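PDB 2QKV: inactivation-no-after-potential D protein from Drosophila melanogaster, which acts as a scaffold protein in fly vision, its fifth PDZ domain probably binding the C-terminal peptides of signalling partners. Local coordinates for residues 11-16 and 82-87; 29-34 and 55-60. The protein carries 1 engineered substitution. All coordinates share one frame; numbering follows the deposited sequence.

Contact 1 (11-16 and 82-87); sequences NVDLMK and KVSMEV
Val12 drops its forked side chain between Met85 and Val87. Its two methyls go to different partners. CG1 meets the Met85 methyl, with Val12 CG1 to Met85 CE at 3.8 Å. CG2 meets a valine branch, with Val12 CG2 to Val87 CG2 at 3.9 Å. The Met85 chain bends at its thioether (chi3 -89°), which brings CE to Val12. Leu14, on the same face, lies alongside Val83 and points the same way. With chi1 at 60°, its isobutyl end leans toward strand 82-88, and Leu14 CD1 rests 3.8 Å from the branch point Val83 CB. The strands are antiparallel. Val12 and Leu14 form hydrogen-bonded pairs with Met85 and Val83, and the shortest of the four backbone bonds runs from Met85 N to Val12 O at 2.8 Å. On the face of Asn11, Asp13 and Ser84 the contact is largely polar. There Ser84 OG donates to Asp13 OD2 at 3.0 Å, on the syn side but 33° out of the carboxylate plane. A water also donates to Asp13 OD2, at 2.8 Å. Toward the start of strand 10-15, Asn11 ND2 lies 3.8 Å from Glu86 CG as the two chains run side by side. Helix 44-49 lies against Val12 and Leu14, where Ile46 touches Leu14 and Lys49 touches Val12. Strand 55-59 flanks strand 82-88, and its Phe59 packs on Val83 and Met85.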
# COMPACT_ATOMS: atom_id res chain seq x y z
N ASN A 11 0.51 -7.36 25.61
CA ASN A 11 1.93 -7.66 25.53
C ASN A 11 2.25 -9.14 25.62
O ASN A 11 1.57 -9.89 26.33
CB ASN A 11 2.68 -6.94 26.65
CG ASN A 11 2.44 -5.46 26.66
OD1 ASN A 11 1.70 -4.95 27.49
ND2 ASN A 11 3.05 -4.75 25.72
N VAL A 12 3.28 -9.55 24.88
CA VAL A 12 3.77 -10.92 24.91
C VAL A 12 5.27 -10.79 25.09
O VAL A 12 5.95 -10.14 24.29
CB VAL A 12 3.46 -11.69 23.61
CG1 VAL A 12 4.07 -13.10 23.68
CG2 VAL A 12 1.96 -11.79 23.41
N ASP A 13 5.79 -11.39 26.16
CA ASP A 13 7.21 -11.34 26.47
C ASP A 13 7.77 -12.72 26.71
O ASP A 13 7.19 -13.53 27.45
CB ASP A 13 7.46 -10.48 27.72
CG ASP A 13 7.12 -9.03 27.51
OD1 ASP A 13 5.94 -8.65 27.71
OD2 ASP A 13 8.03 -8.26 27.14
N LEU A 14 8.90 -13.00 26.07
CA LEU A 14 9.55 -14.29 26.24
C LEU A 14 11.05 -14.19 25.99
O LEU A 14 11.56 -13.17 25.52
CB LEU A 14 8.94 -15.32 25.29
CG LEU A 14 9.02 -15.05 23.78
CD1 LEU A 14 10.38 -15.51 23.24
CD2 LEU A 14 7.88 -15.80 23.08
N MET A 15 11.75 -15.26 26.34
CA MET A 15 13.19 -15.34 26.15
C MET A 15 13.43 -16.44 25.13
O MET A 15 13.14 -17.61 25.39
CB MET A 15 13.88 -15.71 27.47
CG MET A 15 15.37 -15.95 27.34
SD MET A 15 16.28 -14.51 26.74
CE MET A 15 16.38 -13.59 28.22
N LYS A 16 13.94 -16.07 23.97
CA LYS A 16 14.20 -17.05 22.92
C LYS A 16 15.34 -17.97 23.34
O LYS A 16 16.28 -17.54 24.00
CB LYS A 16 14.54 -16.35 21.61
CG LYS A 16 14.53 -17.27 20.41
CD LYS A 16 14.62 -16.51 19.10
CE LYS A 16 14.53 -17.46 17.92
NZ LYS A 16 13.31 -18.32 18.01
N LYS A 82 15.86 -11.74 24.37
CA LYS A 82 14.61 -11.13 24.79
C LYS A 82 13.72 -10.73 23.63
O LYS A 82 14.18 -10.14 22.65
CB LYS A 82 14.89 -9.91 25.68
CG LYS A 82 15.38 -10.24 27.08
CD LYS A 82 14.33 -11.02 27.87
CE LYS A 82 14.74 -11.19 29.33
NZ LYS A 82 13.83 -12.12 30.06
N VAL A 83 12.44 -11.05 23.75
CA VAL A 83 11.45 -10.73 22.73
C VAL A 83 10.26 -10.09 23.44
O VAL A 83 9.68 -10.68 24.35
CB VAL A 83 10.98 -11.98 21.98
CG1 VAL A 83 9.72 -11.67 21.16
CG2 VAL A 83 12.08 -12.47 21.05
N SER A 84 9.93 -8.87 23.04
CA SER A 84 8.81 -8.13 23.62
C SER A 84 7.93 -7.66 22.48
O SER A 84 8.37 -6.87 21.64
CB SER A 84 9.32 -6.93 24.40
OG SER A 84 8.23 -6.19 24.94
N MET A 85 6.70 -8.13 22.44
CA MET A 85 5.79 -7.76 21.37
C MET A 85 4.50 -7.13 21.85
O MET A 85 4.05 -7.41 22.97
CB MET A 85 5.42 -9.00 20.56
CG MET A 85 6.62 -9.83 20.10
SD MET A 85 6.16 -11.25 19.11
CE MET A 85 5.93 -12.49 20.39
N GLU A 86 3.94 -6.26 21.02
CA GLU A 86 2.62 -5.68 21.27
C GLU A 86 1.79 -6.37 20.19
O GLU A 86 2.25 -6.52 19.04
CB GLU A 86 2.59 -4.16 21.08
CG GLU A 86 3.37 -3.45 22.17
CD GLU A 86 3.11 -1.96 22.23
OE1 GLU A 86 2.41 -1.43 21.34
OE2 GLU A 86 3.62 -1.32 23.18
N VAL A 87 0.58 -6.78 20.56
CA VAL A 87 -0.27 -7.55 19.68
C VAL A 87 -1.75 -7.14 19.80
O VAL A 87 -2.19 -6.70 20.85
CB VAL A 87 -0.18 -9.06 20.08
CG1 VAL A 87 -0.84 -9.95 19.03
CG2 VAL A 87 1.29 -9.47 20.31
O HOH W 1 10.63 -9.17 27.10

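Contact 2 (29-34 and 55-60); sequences NEIGCT and IITKFN
Ile56 O is gripped twice by the chain across from it. Cys33 N donates to Ile56 O at 2.9 Å in a nearly straight bond (164° at the hydrogen). Gly32 CA adds a CA-H...O contact to Ile56 O at 3.2 Å. With no side chain, Gly32 can bring its CA this close to the oxygen, at backbone angles that other residues rarely adopt. The return bond runs from Ile56 N to Cys33 O at 2.9 Å. Cys33 and Ile56 thus form an antiparallel hydrogen-bonded pair, with Thr34 and Ile55 as the next, non-hydrogen-bonded pair.

In the PDZ fold, this joins the second strand of the hairpin formed by strands 24-28 and 33-38 to strand 55-59. The connection between the hairpin strands is closed by a bond from Asn29 N to Gly32 O. Strand 55-59 carries a classic beta bulge, where Thr57 and Lys58 both face Glu86.

Ile55 packs against the turn of residues 29-32. Ile31 crosses it at about a right angle, with Ile31 CG1 to Ile55 CG2 at 3.9 Å. Ile31 CG1 lies between the backbone N and the carbonyl carbon (chi1 75°), and the chain runs on so that Ile31 CD1 reaches Ile55 CD1, also at 3.9 Å. Thr34 OG1 of strand 33-38, on the same face of the sheet as Ile55, sits 3.5 Å from Ile55 CG1. Thr57 turns its methyl to the turn, with Thr57 CG2 to Ile31 O at 3.5 Å. Thr34 OG1 also makes a weak hydrogen bond to Ser27 of the second subunit, whose Pro28 packs on Ile55. Cys33 lies against helix 69-77, touching Phe69 and Ser72, the latter probably the engineered serine.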
# COMPACT_ATOMS: atom_id res chain seq x y z
N ASN A 29 0.96 -7.15 6.67
CA ASN A 29 -0.15 -6.28 6.33
C ASN A 29 0.18 -4.87 6.79
O ASN A 29 1.22 -4.64 7.43
CB ASN A 29 -1.49 -6.82 6.88
CG ASN A 29 -1.55 -6.90 8.38
OD1 ASN A 29 -1.75 -7.98 8.95
ND2 ASN A 29 -1.40 -5.77 9.03
N GLU A 30 -0.68 -3.91 6.47
CA GLU A 30 -0.39 -2.53 6.82
C GLU A 30 -0.18 -2.22 8.29
O GLU A 30 0.61 -1.32 8.61
CB GLU A 30 -1.47 -1.61 6.25
CG GLU A 30 -1.29 -1.28 4.76
CD GLU A 30 0.08 -0.66 4.45
OE1 GLU A 30 0.55 0.20 5.23
OE2 GLU A 30 0.67 -1.03 3.41
N ILE A 31 -0.85 -2.93 9.19
CA ILE A 31 -0.64 -2.62 10.60
C ILE A 31 0.36 -3.50 11.34
O ILE A 31 0.78 -3.17 12.44
CB ILE A 31 -1.96 -2.58 11.43
CG1 ILE A 31 -2.49 -3.98 11.69
CG2 ILE A 31 -3.01 -1.74 10.70
CD1 ILE A 31 -3.52 -4.01 12.83
N GLY A 32 0.77 -4.61 10.74
CA GLY A 32 1.72 -5.47 11.41
C GLY A 32 1.80 -6.81 10.72
O GLY A 32 1.54 -6.93 9.53
N CYS A 33 2.16 -7.83 11.49
CA CYS A 33 2.27 -9.17 10.94
C CYS A 33 1.26 -10.13 11.54
O CYS A 33 1.26 -10.37 12.75
CB CYS A 33 3.67 -9.72 11.17
SG CYS A 33 4.94 -8.95 10.16
N THR A 34 0.39 -10.67 10.69
CA THR A 34 -0.61 -11.62 11.15
C THR A 34 0.03 -12.97 11.38
O THR A 34 0.88 -13.42 10.61
CB THR A 34 -1.76 -11.79 10.13
OG1 THR A 34 -2.49 -10.56 10.03
CG2 THR A 34 -2.72 -12.91 10.55
N ILE A 55 -2.47 -10.18 15.38
CA ILE A 55 -1.58 -9.35 14.59
C ILE A 55 -0.54 -8.70 15.49
O ILE A 55 -0.89 -7.93 16.40
CB ILE A 55 -2.34 -8.23 13.84
CG1 ILE A 55 -3.44 -8.84 12.98
CG2 ILE A 55 -1.36 -7.43 12.98
CD1 ILE A 55 -4.27 -7.82 12.24
N ILE A 56 0.73 -9.02 15.25
CA ILE A 56 1.83 -8.45 16.02
C ILE A 56 2.09 -7.07 15.41
O ILE A 56 2.40 -6.96 14.21
CB ILE A 56 3.08 -9.34 15.91
CG1 ILE A 56 2.75 -10.74 16.45
CG2 ILE A 56 4.24 -8.72 16.70
CD1 ILE A 56 3.79 -11.83 16.14
N THR A 57 1.98 -6.03 16.24
CA THR A 57 2.13 -4.65 15.78
C THR A 57 3.40 -3.91 16.20
O THR A 57 3.70 -2.83 15.67
CB THR A 57 0.91 -3.82 16.21
OG1 THR A 57 0.77 -3.90 17.64
CG2 THR A 57 -0.35 -4.37 15.58
N LYS A 58 4.13 -4.46 17.17
CA LYS A 58 5.38 -3.86 17.61
C LYS A 58 6.30 -5.00 18.02
O LYS A 58 5.87 -5.95 18.66
CB LYS A 58 5.17 -2.88 18.77
CG LYS A 58 6.44 -2.08 19.11
CD LYS A 58 6.19 -0.93 20.06
CE LYS A 58 5.43 0.19 19.37
NZ LYS A 58 5.40 1.46 20.16
N PHE A 59 7.57 -4.92 17.63
CA PHE A 59 8.51 -5.99 17.96
C PHE A 59 9.77 -5.36 18.53
O PHE A 59 10.41 -4.56 17.87
CB PHE A 59 8.87 -6.80 16.71
CG PHE A 59 9.71 -8.01 17.00
CD1 PHE A 59 9.11 -9.21 17.37
CD2 PHE A 59 11.10 -7.93 16.99
CE1 PHE A 59 9.88 -10.33 17.73
CE2 PHE A 59 11.88 -9.05 17.35
CZ PHE A 59 11.27 -10.24 17.72
N ASN A 60 10.10 -5.72 19.77
CA ASN A 60 11.26 -5.19 20.47
C ASN A 60 11.42 -3.68 20.30
O ASN A 60 12.50 -3.19 19.98
CB ASN A 60 12.54 -5.90 20.04
CG ASN A 60 12.68 -7.28 20.66
OD1 ASN A 60 11.84 -7.69 21.46
ND2 ASN A 60 13.74 -8.00 20.30

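Overall arrangement
Contacts 1 and 2 belong to one curved antiparallel sheet, and their centres lie 13 Å apart. Along the chain, contact 2 is nested inside the loop that contact 1 closes. Neighbouring strands 82-88 and 55-59 tie them together. Ser84 N lies 2.7 Å from Asn60 OD1, and Glu86 O lies 2.9 Å from Thr57 N; both are probable hydrogen bonds. Val87 CG1 also packs 3.3 Å from Ile55 O. In PDZ domains the peptide groove runs between the second strand and the second helix. Here that points to strand 24-28 and helix 69-77, which puts contact 2 next to the probable groove. Phe59 also touches Leu75 and Phe76 of helix 69-77, linking contact 1 to the groove helix.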